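Local coordinates for protein YCAC GENE product (Escherichia coli, PDB 1YAC) that is probably a hydrolase of unknown specificity, forming an octamer of isochorismatase-like three-layer alpha-beta-alpha subunits, at residues M163-V168 with T185-H190. Numbering follows the deposited sequence.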
loop_
_atom_site.group_PDB
_atom_site.type_symbol
_atom_site.label_atom_id
_atom_site.label_comp_id
_atom_site.label_asym_id
_atom_site.label_seq_id
_atom_site.Cartn_x
_atom_site.Cartn_y
_atom_site.Cartn_z
ATOM N N MET A 163 -19.113 13.447 3.068
ATOM C CA MET A 163 -19.538 13.162 1.712
ATOM C C MET A 163 -18.396 13.415 0.718
ATOM O O MET A 163 -17.312 13.896 1.084
ATOM C CB MET A 163 -20.775 14.017 1.363
ATOM C CG MET A 163 -22.106 13.473 1.972
ATOM S SD MET A 163 -23.503 14.436 1.466
ATOM C CE MET A 163 -23.904 13.699 -0.065
ATOM N N THR A 164 -18.612 13.010 -0.526
ATOM C CA THR A 164 -17.619 13.217 -1.573
ATOM C C THR A 164 -18.331 13.951 -2.707
ATOM O O THR A 164 -19.559 13.876 -2.805
ATOM C CB THR A 164 -16.928 11.881 -1.968
ATOM O OG1 THR A 164 -17.892 10.825 -2.029
ATOM C CG2 THR A 164 -15.892 11.514 -0.890
ATOM N N TRP A 165 -17.586 14.650 -3.561
ATOM C CA TRP A 165 -18.224 15.471 -4.583
ATOM C C TRP A 165 -19.275 14.838 -5.475
ATOM O O TRP A 165 -20.315 15.446 -5.709
ATOM C CB TRP A 165 -17.201 16.309 -5.392
ATOM C CG TRP A 165 -16.531 15.596 -6.522
ATOM C CD1 TRP A 165 -15.274 15.060 -6.527
ATOM C CD2 TRP A 165 -17.095 15.323 -7.812
ATOM N NE1 TRP A 165 -15.024 14.464 -7.743
ATOM C CE2 TRP A 165 -16.126 14.610 -8.549
ATOM C CE3 TRP A 165 -18.330 15.611 -8.417
ATOM C CZ2 TRP A 165 -16.351 14.177 -9.861
ATOM C CZ3 TRP A 165 -18.556 15.182 -9.716
ATOM C CH2 TRP A 165 -17.571 14.471 -10.426
ATOM N N PHE A 166 -19.030 13.625 -5.961
ATOM C CA PHE A 166 -20.005 12.976 -6.837
ATOM C C PHE A 166 -21.292 12.711 -6.050
ATOM O O PHE A 166 -22.397 12.967 -6.549
ATOM C CB PHE A 166 -19.429 11.685 -7.429
ATOM C CG PHE A 166 -20.394 10.932 -8.310
ATOM C CD1 PHE A 166 -20.571 11.293 -9.644
ATOM C CD2 PHE A 166 -21.093 9.833 -7.812
ATOM C CE1 PHE A 166 -21.422 10.565 -10.473
ATOM C CE2 PHE A 166 -21.946 9.102 -8.632
ATOM C CZ PHE A 166 -22.107 9.472 -9.965
ATOM N N GLY A 167 -21.135 12.256 -4.804
ATOM C CA GLY A 167 -22.283 12.019 -3.947
ATOM C C GLY A 167 -23.054 13.314 -3.703
ATOM O O GLY A 167 -24.293 13.330 -3.734
ATOM N N VAL A 168 -22.318 14.402 -3.458
ATOM C CA VAL A 168 -22.905 15.733 -3.235
ATOM C C VAL A 168 -23.757 16.134 -4.466
ATOM O O VAL A 168 -24.924 16.519 -4.334
ATOM C CB VAL A 168 -21.777 16.816 -2.990
ATOM C CG1 VAL A 168 -22.359 18.240 -2.995
ATOM C CG2 VAL A 168 -21.057 16.556 -1.657
ATOM N N THR A 185 -22.680 16.474 -18.407
ATOM C CA THR A 185 -21.508 17.273 -18.741
ATOM C C THR A 185 -20.581 17.379 -17.537
ATOM O O THR A 185 -19.364 17.196 -17.667
ATOM C CB THR A 185 -21.914 18.686 -19.245
ATOM O OG1 THR A 185 -22.625 18.550 -20.479
ATOM C CG2 THR A 185 -20.686 19.556 -19.499
ATOM N N LEU A 186 -21.159 17.631 -16.365
ATOM C CA LEU A 186 -20.380 17.743 -15.131
ATOM C C LEU A 186 -19.634 16.429 -14.891
ATOM O O LEU A 186 -18.439 16.426 -14.596
ATOM C CB LEU A 186 -21.301 18.040 -13.940
ATOM C CG LEU A 186 -20.651 18.058 -12.544
ATOM C CD1 LEU A 186 -19.847 19.340 -12.370
ATOM C CD2 LEU A 186 -21.729 17.963 -11.457
ATOM N N PHE A 187 -20.340 15.316 -15.040
ATOM C CA PHE A 187 -19.741 14.002 -14.828
ATOM C C PHE A 187 -18.659 13.689 -15.863
ATOM O O PHE A 187 -17.558 13.236 -15.524
ATOM C CB PHE A 187 -20.829 12.925 -14.840
ATOM C CG PHE A 187 -21.770 12.978 -13.658
ATOM C CD1 PHE A 187 -21.527 13.830 -12.574
ATOM C CD2 PHE A 187 -22.899 12.163 -13.625
ATOM C CE1 PHE A 187 -22.393 13.869 -11.480
ATOM C CE2 PHE A 187 -23.773 12.194 -12.536
ATOM C CZ PHE A 187 -23.518 13.052 -11.460
ATOM N N SER A 188 -18.965 13.942 -17.125
ATOM C CA SER A 188 -18.014 13.687 -18.202
ATOM C C SER A 188 -16.716 14.496 -18.026
ATOM O O SER A 188 -15.620 13.990 -18.271
ATOM C CB SER A 188 -18.671 14.006 -19.558
ATOM O OG SER A 188 -17.778 13.766 -20.635
ATOM N N ASN A 189 -16.855 15.737 -17.567
ATOM C CA ASN A 189 -15.698 16.608 -17.354
ATOM C C ASN A 189 -14.840 16.229 -16.161
ATOM O O ASN A 189 -13.673 16.605 -16.101
ATOM C CB ASN A 189 -16.145 18.064 -17.162
ATOM C CG ASN A 189 -16.743 18.657 -18.425
ATOM O OD1 ASN A 189 -16.330 18.306 -19.526
ATOM N ND2 ASN A 189 -17.795 19.427 -18.282
ATOM N N HIS A 190 -15.414 15.467 -15.225
ATOM C CA HIS A 190 -14.700 15.103 -14.011
ATOM C C HIS A 190 -14.549 13.625 -13.651
ATOM O O HIS A 190 -13.997 13.297 -12.602
ATOM C CB HIS A 190 -15.282 15.891 -12.835
ATOM C CG HIS A 190 -15.136 17.367 -12.998
ATOM N ND1 HIS A 190 -13.917 18.009 -12.925
ATOM C CD2 HIS A 190 -16.048 18.329 -13.274
ATOM C CE1 HIS A 190 -14.087 19.306 -13.132
ATOM N NE2 HIS A 190 -15.371 19.518 -13.347
#
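Phe166 places CE1 over the centre of one face of the Phe187 ring, 3.4 Å from Phe187 CZ. The ring planes are inclined at 44° and the centroids are 4.6 Å apart. Phe166 reaches across because its CG is anti to the backbone N. Phenylalanine, wholly hydrocarbon, suits such a contact, which leaves no polar group to satisfy. Trp165 has its CG between the backbone N and the carbonyl carbon (chi1 83°), which carries the benzo end of the indole to helix 180-190. Its CZ2 meets His190 CB at 3.6 Å, and Phe187 CD1 lies at the indole edge, near its plane, 4.3 Å from Trp165 CZ3. In this alpha-beta-alpha sandwich, helix 165-173 follows strand 161-163, the last of the parallel sheet within the chain, and the aromatic side chains join its first turn to helix 180-190. The His190 ring points its edge at the indole face, the planes 74° apart. Tryptophan and histidine suit this buried place because each can pack here while a ring nitrogen bonds to helix 33-49: Trp165 NE1 to Asn39 OD1, His190 NE2 to Asp45 OD2. Phe143 of the second subunit packs edge-to-face with Phe166.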